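Local atomic coordinates of dimethylsulfoniopropionate lyase (Roseovarius nubinhibens, PDB entry 4B29), a protein that probably cleaves dimethylsulfoniopropionate to release dimethyl sulfide, using a zinc-binding cupin fold. Residues Y145-H150 with H166-P171; E33-W38 with A49-D54; P66-L71 with V96-S101. All blocks are in the same frame, centred on the assembly; numbering follows the deposited sequence. Where two conformers were deposited one is given.

How the contacts relate
All three contacts turn on a tryptophan, but each lies in a different part of the cupin. Contact 3 is the most buried: W98 packs against V67, I68 and L71 of helix 67-73, largely by apolar contacts. Contact 2, on helix 24-41, is half buried and half exposed; its buried tryptophan is overlaid by an arginine that ends in a salt bridge. Contact 1 lies partly at the surface, yet H150 on the same segment binds zinc. It joins two strands of one sheet, whereas contacts 2 and 3 each pair a helix with a loop. None of the contacts touches another; 1 and 3 come closest, with nearest atoms about 7 Å apart.

Contact 1. Residues Y145-H150 with H166-P171; sequences YGWHEH and HLRNAP. With ZN (zinc ion), chain J; PO4 (phosphate ion), chain B.
W147 carries this contact, laying the benzene end of its indole against H166 and R168. The two backbones are not neighbouring strands: strand 189-192 runs between 144-149 and 163-167, and both W147 and H166 touch A190 on it, so the indole reaches across the middle strand to the far one. Over one face of the indole sits R168 CD, 3.9 Å from the centroid of the six-membered ring and 17° off its normal, a CH-pi contact made by the methylene rather than the charged end. Bends at chi2 and chi3 fold the arginine chain over the ring, and its guanidinium plane stands steeply to the indole. H166 comes in obliquely with its CB, 3.6 Å from W147 CH2, while its imidazole turns off to T192, to which NE2 is hydrogen-bonded. W147 CZ3 also lies 3.7 Å from the backbone N of R168.

Y145, H148 and H150 turn the other way, to the zinc and its phosphate. H150 NE2 binds zinc at 2.1 Å, together with E154 and H189, and phosphate O4, probably from the crystallisation liquor, takes a further place at 1.9 Å from the metal. H148 NE2 donates to phosphate O3 at 2.7 Å. Its other nitrogen, ND1, makes a nearly straight bond of 2.8 Å to G146 O; the two bonds together fix the rotation of the imidazole, and the Y145 ring lies face-on over it, nearly parallel. Y145 OH donates to phosphate O1.

The segment 145-150 thus has two chemistries: W147 makes an apolar, partly solvent-facing patch with H166 and R168, while H148 and H150 present nitrogens to an anion and a metal in the cupin interior.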
loop_
_atom_site.group_PDB
_atom_site.type_symbol
_atom_site.label_atom_id
_atom_site.label_comp_id
_atom_site.label_asym_id
_atom_site.label_seq_id
_atom_site.Cartn_x
_atom_site.Cartn_y
_atom_site.Cartn_z
ATOM N N TYR A 145 4.272 -12.270 5.085
ATOM C CA TYR A 145 5.044 -11.608 4.021
ATOM C C TYR A 145 6.450 -11.593 4.543
ATOM O O TYR A 145 6.765 -10.841 5.494
ATOM C CB TYR A 145 4.483 -10.189 3.828
ATOM C CG TYR A 145 5.078 -9.376 2.702
ATOM C CD1 TYR A 145 5.907 -9.954 1.731
ATOM C CD2 TYR A 145 4.748 -8.023 2.583
ATOM C CE1 TYR A 145 6.430 -9.169 0.687
ATOM C CE2 TYR A 145 5.246 -7.237 1.521
ATOM C CZ TYR A 145 6.092 -7.831 0.596
ATOM O OH TYR A 145 6.582 -7.048 -0.450
ATOM N N GLY A 146 7.306 -12.443 3.973
ATOM C CA GLY A 146 8.651 -12.656 4.524
ATOM C C GLY A 146 9.594 -11.492 4.270
ATOM O O GLY A 146 9.210 -10.500 3.616
ATOM N N TRP A 147 10.810 -11.606 4.775
ATOM C CA TRP A 147 11.812 -10.536 4.694
ATOM C C TRP A 147 12.025 -10.097 3.229
ATOM O O TRP A 147 12.312 -10.923 2.341
ATOM C CB TRP A 147 13.158 -10.997 5.258
ATOM C CG TRP A 147 13.118 -11.260 6.742
ATOM C CD1 TRP A 147 13.211 -12.497 7.351
ATOM C CD2 TRP A 147 13.006 -10.294 7.799
ATOM N NE1 TRP A 147 13.139 -12.348 8.738
ATOM C CE2 TRP A 147 13.034 -11.012 9.036
ATOM C CE3 TRP A 147 12.934 -8.897 7.837
ATOM C CZ2 TRP A 147 12.959 -10.370 10.282
ATOM C CZ3 TRP A 147 12.844 -8.260 9.080
ATOM C CH2 TRP A 147 12.860 -8.997 10.294
ATOM N N HIS A 148 11.874 -8.793 2.999
ATOM C CA HIS A 148 12.064 -8.250 1.641
ATOM C C HIS A 148 12.687 -6.875 1.790
ATOM O O HIS A 148 12.700 -6.304 2.883
ATOM C CB HIS A 148 10.744 -8.180 0.881
ATOM C CG HIS A 148 9.680 -7.401 1.576
ATOM N ND1 HIS A 148 8.979 -7.916 2.648
ATOM C CD2 HIS A 148 9.167 -6.164 1.345
ATOM C CE1 HIS A 148 8.097 -7.026 3.066
ATOM N NE2 HIS A 148 8.184 -5.955 2.283
ATOM N N GLU A 149 13.218 -6.331 0.687
ATOM C CA GLU A 149 14.027 -5.137 0.840
ATOM C C GLU A 149 14.103 -4.404 -0.496
ATOM O O GLU A 149 13.751 -4.956 -1.547
ATOM C CB GLU A 149 15.451 -5.503 1.288
ATOM C CG GLU A 149 16.153 -6.398 0.231
ATOM C CD GLU A 149 17.468 -6.850 0.762
ATOM O OE1 GLU A 149 17.485 -7.816 1.553
ATOM O OE2 GLU A 149 18.473 -6.176 0.449
ATOM N N HIS A 150 14.562 -3.163 -0.430
ATOM C CA HIS A 150 14.719 -2.344 -1.639
ATOM C C HIS A 150 15.530 -1.113 -1.278
ATOM O O HIS A 150 15.503 -0.624 -0.122
ATOM C CB HIS A 150 13.350 -1.908 -2.205
ATOM C CG HIS A 150 12.359 -1.553 -1.135
ATOM N ND1 HIS A 150 12.420 -0.386 -0.413
ATOM C CD2 HIS A 150 11.326 -2.259 -0.635
ATOM C CE1 HIS A 150 11.439 -0.366 0.485
ATOM N NE2 HIS A 150 10.761 -1.499 0.356
ATOM N N HIS A 166 7.792 -6.232 11.060
ATOM C CA HIS A 166 9.162 -6.605 11.396
ATOM C C HIS A 166 10.138 -5.743 10.606
ATOM O O HIS A 166 9.868 -5.444 9.415
ATOM C CB HIS A 166 9.430 -8.059 10.977
ATOM C CG HIS A 166 8.420 -9.037 11.505
ATOM N ND1 HIS A 166 8.429 -9.459 12.827
ATOM C CD2 HIS A 166 7.391 -9.676 10.902
ATOM C CE1 HIS A 166 7.431 -10.317 13.012
ATOM N NE2 HIS A 166 6.793 -10.476 11.859
ATOM N N LEU A 167 11.224 -5.352 11.249
ATOM C CA LEU A 167 12.277 -4.566 10.542
ATOM C C LEU A 167 13.615 -4.925 11.114
ATOM O O LEU A 167 13.787 -4.923 12.333
ATOM C CB LEU A 167 11.991 -3.053 10.761
ATOM C CG LEU A 167 13.015 -2.043 10.233
ATOM C CD1 LEU A 167 13.168 -2.154 8.686
ATOM C CD2 LEU A 167 12.638 -0.605 10.661
ATOM N N ARG A 168 14.605 -5.206 10.261
ATOM C CA ARG A 168 15.915 -5.552 10.793
ATOM C C ARG A 168 16.448 -4.409 11.654
ATOM O O ARG A 168 16.275 -3.217 11.334
ATOM C CB ARG A 168 16.882 -5.904 9.668
ATOM C CG ARG A 168 16.564 -7.296 8.996
ATOM C CD ARG A 168 16.578 -8.601 9.931
ATOM N NE ARG A 168 17.840 -8.746 10.621
ATOM C CZ ARG A 168 18.950 -9.342 10.139
ATOM N NH1 ARG A 168 18.960 -9.875 8.926
ATOM N NH2 ARG A 168 20.070 -9.400 10.884
ATOM N N ASN A 169 17.080 -4.782 12.778
ATOM C CA ASN A 169 17.714 -3.809 13.659
ATOM C C ASN A 169 16.686 -2.864 14.311
ATOM O O ASN A 169 17.028 -1.773 14.710
ATOM C CB ASN A 169 18.797 -3.024 12.880
ATOM C CG ASN A 169 19.625 -2.098 13.758
ATOM O OD1 ASN A 169 20.069 -2.461 14.857
ATOM N ND2 ASN A 169 19.840 -0.887 13.267
ATOM N N ALA A 170 15.431 -3.301 14.424
ATOM C CA ALA A 170 14.406 -2.463 15.055
ATOM C C ALA A 170 13.370 -3.357 15.736
ATOM O O ALA A 170 13.283 -4.560 15.459
ATOM C CB ALA A 170 13.725 -1.538 13.976
ATOM N N PRO A 171 12.517 -2.773 16.603
ATOM C CA PRO A 171 11.499 -3.584 17.297
ATOM C C PRO A 171 10.400 -4.071 16.365
ATOM O O PRO A 171 10.155 -3.485 15.281
ATOM C CB PRO A 171 10.879 -2.583 18.312
ATOM C CG PRO A 171 11.883 -1.496 18.469
ATOM C CD PRO A 171 12.588 -1.390 17.118
HETATM ZN ZN ZN J . 9.207 -2.197 1.523
HETATM P P PO4 B . 6.747 -3.440 0.484
HETATM O O1 PO4 B . 6.241 -4.522 -0.423
HETATM O O2 PO4 B . 5.953 -2.159 0.160
HETATM O O3 PO4 B . 6.590 -3.787 1.958
HETATM O O4 PO4 B . 8.197 -3.155 0.266
#

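Contact 2. Residues E33-W38 with A49-D54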
loop_
_atom_site.group_PDB
_atom_site.type_symbol
_atom_site.label_atom_id
_atom_site.label_comp_id
_atom_site.label_asym_id
_atom_site.label_seq_id
_atom_site.Cartn_x
_atom_site.Cartn_y
_atom_site.Cartn_z
ATOM N N GLU A 33 -8.401 12.067 -3.858
ATOM C CA GLU A 33 -8.762 13.103 -2.909
ATOM C C GLU A 33 -8.657 12.565 -1.466
ATOM O O GLU A 33 -8.181 13.266 -0.592
ATOM C CB GLU A 33 -10.191 13.606 -3.193
ATOM C CG GLU A 33 -10.319 14.365 -4.516
ATOM C CD GLU A 33 -11.781 14.512 -5.008
ATOM O OE1 GLU A 33 -12.712 14.034 -4.333
ATOM O OE2 GLU A 33 -11.991 15.090 -6.099
ATOM N N ALA A 34 -9.135 11.354 -1.260
ATOM C CA ALA A 34 -9.117 10.741 0.065
ATOM C C ALA A 34 -7.674 10.498 0.491
ATOM O O ALA A 34 -7.341 10.745 1.661
ATOM C CB ALA A 34 -9.900 9.440 0.076
ATOM N N ALA A 35 -6.825 10.127 -0.468
ATOM C CA ALA A 35 -5.389 9.910 -0.149
ATOM C C ALA A 35 -4.704 11.221 0.197
ATOM O O ALA A 35 -3.882 11.290 1.107
ATOM C CB ALA A 35 -4.685 9.203 -1.312
ATOM N N ARG A 36 -5.043 12.305 -0.509
ATOM C CA ARG A 36 -4.470 13.593 -0.234
ATOM C C ARG A 36 -4.880 14.073 1.165
ATOM O O ARG A 36 -4.061 14.620 1.937
ATOM C CB ARG A 36 -4.933 14.609 -1.292
ATOM C CG ARG A 36 -4.265 15.979 -1.095
ATOM C CD ARG A 36 -4.628 16.991 -2.216
ATOM N NE ARG A 36 -3.860 18.219 -1.973
ATOM C CZ ARG A 36 -3.504 19.116 -2.903
ATOM N NH1 ARG A 36 -3.845 18.945 -4.187
ATOM N NH2 ARG A 36 -2.773 20.176 -2.551
ATOM N N ASP A 37 -6.152 13.863 1.495
ATOM C CA ASP A 37 -6.657 14.290 2.807
ATOM C C ASP A 37 -5.921 13.490 3.913
ATOM O O ASP A 37 -5.589 14.064 4.969
ATOM C CB ASP A 37 -8.155 13.965 2.932
ATOM C CG ASP A 37 -9.059 14.921 2.112
ATOM O OD1 ASP A 37 -8.601 16.004 1.691
ATOM O OD2 ASP A 37 -10.248 14.546 1.955
ATOM N N TRP A 38 -5.725 12.206 3.644
ATOM C CA TRP A 38 -5.010 11.287 4.590
ATOM C C TRP A 38 -3.581 11.806 4.786
ATOM O O TRP A 38 -3.107 11.973 5.917
ATOM C CB TRP A 38 -5.037 9.914 3.991
ATOM C CG TRP A 38 -4.353 8.798 4.743
ATOM C CD1 TRP A 38 -3.187 8.159 4.372
ATOM C CD2 TRP A 38 -4.855 8.095 5.886
ATOM N NE1 TRP A 38 -2.948 7.075 5.227
ATOM C CE2 TRP A 38 -3.961 7.033 6.155
ATOM C CE3 TRP A 38 -6.007 8.245 6.689
ATOM C CZ2 TRP A 38 -4.158 6.135 7.209
ATOM C CZ3 TRP A 38 -6.203 7.339 7.748
ATOM C CH2 TRP A 38 -5.264 6.318 7.989
ATOM N N ALA A 49 7.231 13.675 2.745
ATOM C CA ALA A 49 7.145 14.222 1.347
ATOM C C ALA A 49 6.060 15.262 1.252
ATOM O O ALA A 49 4.993 15.106 1.866
ATOM C CB ALA A 49 6.857 13.081 0.365
ATOM N N THR A 50 6.302 16.308 0.449
ATOM C CA THR A 50 5.245 17.251 0.140
ATOM C C THR A 50 4.300 16.618 -0.876
ATOM O O THR A 50 4.737 15.922 -1.805
ATOM C CB THR A 50 5.901 18.521 -0.471
ATOM O OG1 THR A 50 6.786 19.046 0.524
ATOM C CG2 THR A 50 4.850 19.586 -0.769
ATOM N N TRP A 51 2.999 16.873 -0.749
ATOM C CA TRP A 51 2.074 16.309 -1.727
ATOM C C TRP A 51 2.287 17.023 -3.059
ATOM O O TRP A 51 2.286 18.224 -3.065
ATOM C CB TRP A 51 0.642 16.563 -1.276
ATOM C CG TRP A 51 -0.374 15.819 -2.140
ATOM C CD1 TRP A 51 -1.130 16.357 -3.151
ATOM C CD2 TRP A 51 -0.694 14.441 -2.078
ATOM N NE1 TRP A 51 -1.921 15.385 -3.707
ATOM C CE2 TRP A 51 -1.693 14.196 -3.062
ATOM C CE3 TRP A 51 -0.265 13.372 -1.262
ATOM C CZ2 TRP A 51 -2.252 12.937 -3.276
ATOM C CZ3 TRP A 51 -0.855 12.102 -1.466
ATOM C CH2 TRP A 51 -1.827 11.899 -2.477
ATOM N N PRO A 52 2.461 16.265 -4.151
ATOM C CA PRO A 52 2.837 16.888 -5.444
ATOM C C PRO A 52 1.706 17.767 -6.015
ATOM O O PRO A 52 0.536 17.452 -5.833
ATOM C CB PRO A 52 3.124 15.686 -6.348
ATOM C CG PRO A 52 2.663 14.434 -5.653
ATOM C CD PRO A 52 2.412 14.788 -4.184
ATOM N N GLU A 53 2.066 18.857 -6.683
ATOM C CA GLU A 53 1.068 19.710 -7.285
ATOM C C GLU A 53 0.849 19.334 -8.766
ATOM O O GLU A 53 -0.001 19.939 -9.443
ATOM C CB GLU A 53 1.471 21.194 -7.112
ATOM C CG GLU A 53 1.156 21.757 -5.704
ATOM C CD GLU A 53 -0.309 21.527 -5.248
ATOM O OE1 GLU A 53 -1.250 21.914 -5.983
ATOM O OE2 GLU A 53 -0.515 20.959 -4.140
ATOM N N ASP A 54 1.569 18.324 -9.260
ATOM C CA ASP A 54 1.524 18.027 -10.690
ATOM C C ASP A 54 0.899 16.680 -11.067
ATOM O O ASP A 54 1.156 16.166 -12.148
ATOM C CB ASP A 54 2.922 18.145 -11.287
ATOM C CG ASP A 54 3.886 17.112 -10.732
ATOM O OD1 ASP A 54 3.507 16.312 -9.829
ATOM O OD2 ASP A 54 5.047 17.080 -11.205
#
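R36 and W51 both swing their side chains out with CG opposite the backbone N (chi1 -176° in R36), and this brings the two together. Beyond CG the arginine stays extended, and its aliphatic part lies over one face of the indole as it leaves helix 24-41. CG stands 3.6 Å from the centroid of the five-membered ring and nearly on its normal, a clear CH-pi contact. Next along the chain, CD lies 3.5 Å from W51 NE1. The guanidinium then passes the pyrrole rim, with W51 CD1 under its face at 3.5 Å from R36 NE; the two planes are 35° apart.

At its far end R36 meets E53. The glutamate leaves its backbone pointing away from the helix, but a bend at chi2 folds the chain back until OE2 is 2.9 Å from R36 NH2. This is a salt bridge whose hydrogen-bond component is weak, its N-H...O angle only 124°.

The benzene end of the indole rests on A35 CB, 4.1 Å from W51 CH2, and on the helix backbone at A35 and R36. P52 CD covers the opposite face near CG and CD2, 3.6 Å above the plane of the W51 ring. A35 also touches L201 of strand 198-205, so the helix meets the sheet close to this contact.

Chemically, the contact grades from buried hydrocarbon at A35 to exposed charge at E53. Within these segments the attraction is probably mainly van der Waals and CH-pi, while A49 O also takes a hydrogen bond from H39 NE2 of the same helix; the ion pair probably adds only modest attraction at the solvent edge.

Contact 3. Residues P66-L71 with V96-S101; sequences PVIDHL and VEWRHS. With PO4 (phosphate ion), chain E.
V67, I68 and L71 line one side of helix 67-73 and pack against W98, a tryptophan on the loop that leads from helix 83-92 to helix 104-107. In this cupin the helix also leans on strand 133-139, where Y138 touches V67, H70 and L71.

At the start of the segment P66 leads into the turn, and the backbone N of V67 donates to a water at 3.0 Å. That water also reaches H100, whose NE2 is also hydrogen-bonded to L112 O, although H100 has two conformers and the link is therefore tentative. V67 puts CG1 between its backbone N and carbonyl carbon (chi1 66°), and this branch is the one that meets the indole. It sits over the face of the six-membered ring, 19° off the normal in a CH-pi contact, with CE3 of W98 3.8 Å from CG1. The opposite face of W98 is covered by V96 CG2 of its own loop.

One residue on, I68 approaches the pyrrole side obliquely: its CG1 comes within 3.4 Å of W98 NE1, and CD1 follows alongside. The N-H there is not spent on the isoleucine, since NE1 is hydrogen-bonded to A93 O.

H70 faces elsewhere. Its ND1 donates in the ring plane to phosphate O1 at 2.8 Å, an ion probably from the crystallisation liquor that is also held by Y138 OH and R114 NH1.

L71, a helical turn after V67, adds the last contact at the far end of the indole. Its CG is swung opposite the backbone N, which carries the methyl CD2 to 3.9 Å from W98 CZ2, with CH2 of the same ring equally near.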
loop_
_atom_site.group_PDB
_atom_site.type_symbol
_atom_site.label_atom_id
_atom_site.label_comp_id
_atom_site.label_asym_id
_atom_site.label_seq_id
_atom_site.Cartn_x
_atom_site.Cartn_y
_atom_site.Cartn_z
ATOM N N PRO A 66 -7.360 -11.879 -8.060
ATOM C CA PRO A 66 -8.295 -12.491 -7.115
ATOM C C PRO A 66 -8.453 -11.717 -5.801
ATOM O O PRO A 66 -9.504 -11.800 -5.128
ATOM C CB PRO A 66 -7.658 -13.851 -6.850
ATOM C CG PRO A 66 -6.936 -14.200 -8.069
ATOM C CD PRO A 66 -6.379 -12.852 -8.564
ATOM N N VAL A 67 -7.429 -10.923 -5.435
ATOM C CA VAL A 67 -7.519 -10.143 -4.219
ATOM C C VAL A 67 -8.751 -9.243 -4.135
ATOM O O VAL A 67 -9.238 -8.952 -3.048
ATOM C CB VAL A 67 -6.217 -9.305 -4.019
ATOM C CG1 VAL A 67 -6.113 -8.256 -5.124
ATOM C CG2 VAL A 67 -6.205 -8.664 -2.621
ATOM N N ILE A 68 -9.281 -8.780 -5.276
ATOM C CA ILE A 68 -10.405 -7.868 -5.229
ATOM C C ILE A 68 -11.572 -8.367 -4.336
ATOM O O ILE A 68 -12.137 -7.627 -3.534
ATOM C CB ILE A 68 -10.946 -7.569 -6.646
ATOM C CG1 ILE A 68 -9.903 -6.756 -7.430
ATOM C CG2 ILE A 68 -12.275 -6.765 -6.559
ATOM C CD1 ILE A 68 -10.232 -6.659 -8.927
ATOM N N ASP A 69 -11.941 -9.628 -4.514
ATOM C CA ASP A 69 -13.099 -10.129 -3.779
ATOM C C ASP A 69 -12.813 -10.228 -2.275
ATOM O O ASP A 69 -13.698 -9.978 -1.466
ATOM C CB ASP A 69 -13.538 -11.468 -4.377
ATOM C CG ASP A 69 -14.205 -11.293 -5.756
ATOM O OD1 ASP A 69 -14.668 -10.155 -6.122
ATOM O OD2 ASP A 69 -14.261 -12.316 -6.474
ATOM N N HIS A 70 -11.562 -10.525 -1.929
ATOM C CA HIS A 70 -11.161 -10.596 -0.500
ATOM C C HIS A 70 -11.179 -9.235 0.124
ATOM O O HIS A 70 -11.756 -9.021 1.180
ATOM C CB HIS A 70 -9.799 -11.264 -0.374
ATOM C CG HIS A 70 -9.792 -12.680 -0.866
ATOM N ND1 HIS A 70 -10.329 -13.718 -0.133
ATOM C CD2 HIS A 70 -9.334 -13.228 -2.018
ATOM C CE1 HIS A 70 -10.188 -14.849 -0.807
ATOM N NE2 HIS A 70 -9.594 -14.581 -1.959
ATOM N N LEU A 71 -10.574 -8.251 -0.559
ATOM C CA LEU A 71 -10.612 -6.905 -0.067
ATOM C C LEU A 71 -12.036 -6.393 0.099
ATOM O O LEU A 71 -12.350 -5.715 1.065
ATOM C CB LEU A 71 -9.813 -5.980 -1.033
ATOM C CG LEU A 71 -10.109 -4.469 -0.973
ATOM C CD1 LEU A 71 -9.701 -3.860 0.399
ATOM C CD2 LEU A 71 -9.323 -3.700 -2.083
ATOM N N VAL A 96 -8.585 -0.457 -10.560
ATOM C CA VAL A 96 -7.129 -0.261 -10.503
ATOM C C VAL A 96 -6.367 -1.355 -11.180
ATOM O O VAL A 96 -6.888 -2.463 -11.433
ATOM C CB VAL A 96 -6.610 -0.087 -9.041
ATOM C CG1 VAL A 96 -7.253 1.130 -8.365
ATOM C CG2 VAL A 96 -6.848 -1.361 -8.229
ATOM N N GLU A 97 -5.088 -1.084 -11.468
ATOM C CA GLU A 97 -4.199 -2.061 -12.025
ATOM C C GLU A 97 -3.490 -2.847 -10.904
ATOM O O GLU A 97 -2.439 -2.429 -10.382
ATOM C CB GLU A 97 -3.161 -1.374 -12.970
ATOM C CG GLU A 97 -2.190 -2.395 -13.509
ATOM C CD GLU A 97 -1.038 -1.717 -14.230
ATOM O OE1 GLU A 97 -1.285 -1.149 -15.315
ATOM O OE2 GLU A 97 0.089 -1.746 -13.708
ATOM N N TRP A 98 -4.054 -4.003 -10.528
ATOM C CA TRP A 98 -3.469 -4.835 -9.471
ATOM C C TRP A 98 -2.253 -5.555 -9.978
ATOM O O TRP A 98 -2.219 -6.028 -11.149
ATOM C CB TRP A 98 -4.501 -5.861 -8.927
ATOM C CG TRP A 98 -5.574 -5.235 -8.188
ATOM C CD1 TRP A 98 -6.825 -4.909 -8.655
ATOM C CD2 TRP A 98 -5.537 -4.844 -6.812
ATOM N NE1 TRP A 98 -7.553 -4.301 -7.645
ATOM C CE2 TRP A 98 -6.780 -4.277 -6.504
ATOM C CE3 TRP A 98 -4.527 -4.890 -5.810
ATOM C CZ2 TRP A 98 -7.078 -3.740 -5.235
ATOM C CZ3 TRP A 98 -4.825 -4.394 -4.526
ATOM C CH2 TRP A 98 -6.078 -3.828 -4.244
ATOM N N ARG A 99 -1.281 -5.661 -9.056
ATOM C CA ARG A 99 0.021 -6.288 -9.260
ATOM C C ARG A 99 0.352 -7.285 -8.137
ATOM O O ARG A 99 -0.170 -7.189 -7.008
ATOM C CB ARG A 99 1.120 -5.198 -9.312
ATOM C CG ARG A 99 0.788 -4.063 -10.292
ATOM C CD ARG A 99 1.821 -2.935 -10.271
ATOM N NE ARG A 99 1.571 -1.950 -11.333
ATOM C CZ ARG A 99 2.157 -0.753 -11.404
ATOM N NH1 ARG A 99 3.072 -0.410 -10.519
ATOM N NH2 ARG A 99 1.867 0.085 -12.404
ATOM N N HIS A 100 1.236 -8.236 -8.451
ATOM C CA HIS A 100 1.651 -9.276 -7.500
ATOM C C HIS A 100 3.135 -9.205 -7.171
ATOM O O HIS A 100 3.535 -9.346 -6.009
ATOM C CB HIS A 100 1.449 -10.656 -8.127
ATOM C CG HIS A 100 0.177 -11.319 -7.741
ATOM N ND1 HIS A 100 -0.437 -12.249 -8.548
ATOM C CD2 HIS A 100 -0.575 -11.217 -6.623
ATOM C CE1 HIS A 100 -1.536 -12.671 -7.948
ATOM N NE2 HIS A 100 -1.643 -12.052 -6.785
ATOM N N SER A 101 3.964 -9.163 -8.219
ATOM C CA SER A 101 5.413 -8.974 -7.997
ATOM C C SER A 101 6.104 -10.317 -7.773
ATOM O O SER A 101 7.101 -10.583 -8.424
ATOM C CB SER A 101 5.799 -7.994 -6.851
ATOM O OG SER A 101 5.653 -6.622 -7.198
HETATM P P PO4 E . -10.151 -12.684 3.363
HETATM O O1 PO4 E . -11.305 -12.857 2.349
HETATM O O2 PO4 E . -9.492 -11.320 3.247
HETATM O O3 PO4 E . -10.749 -12.648 4.748
HETATM O O4 PO4 E . -9.065 -13.738 3.190
HETATM O O HOH W 1 -4.584 -11.495 -6.014
#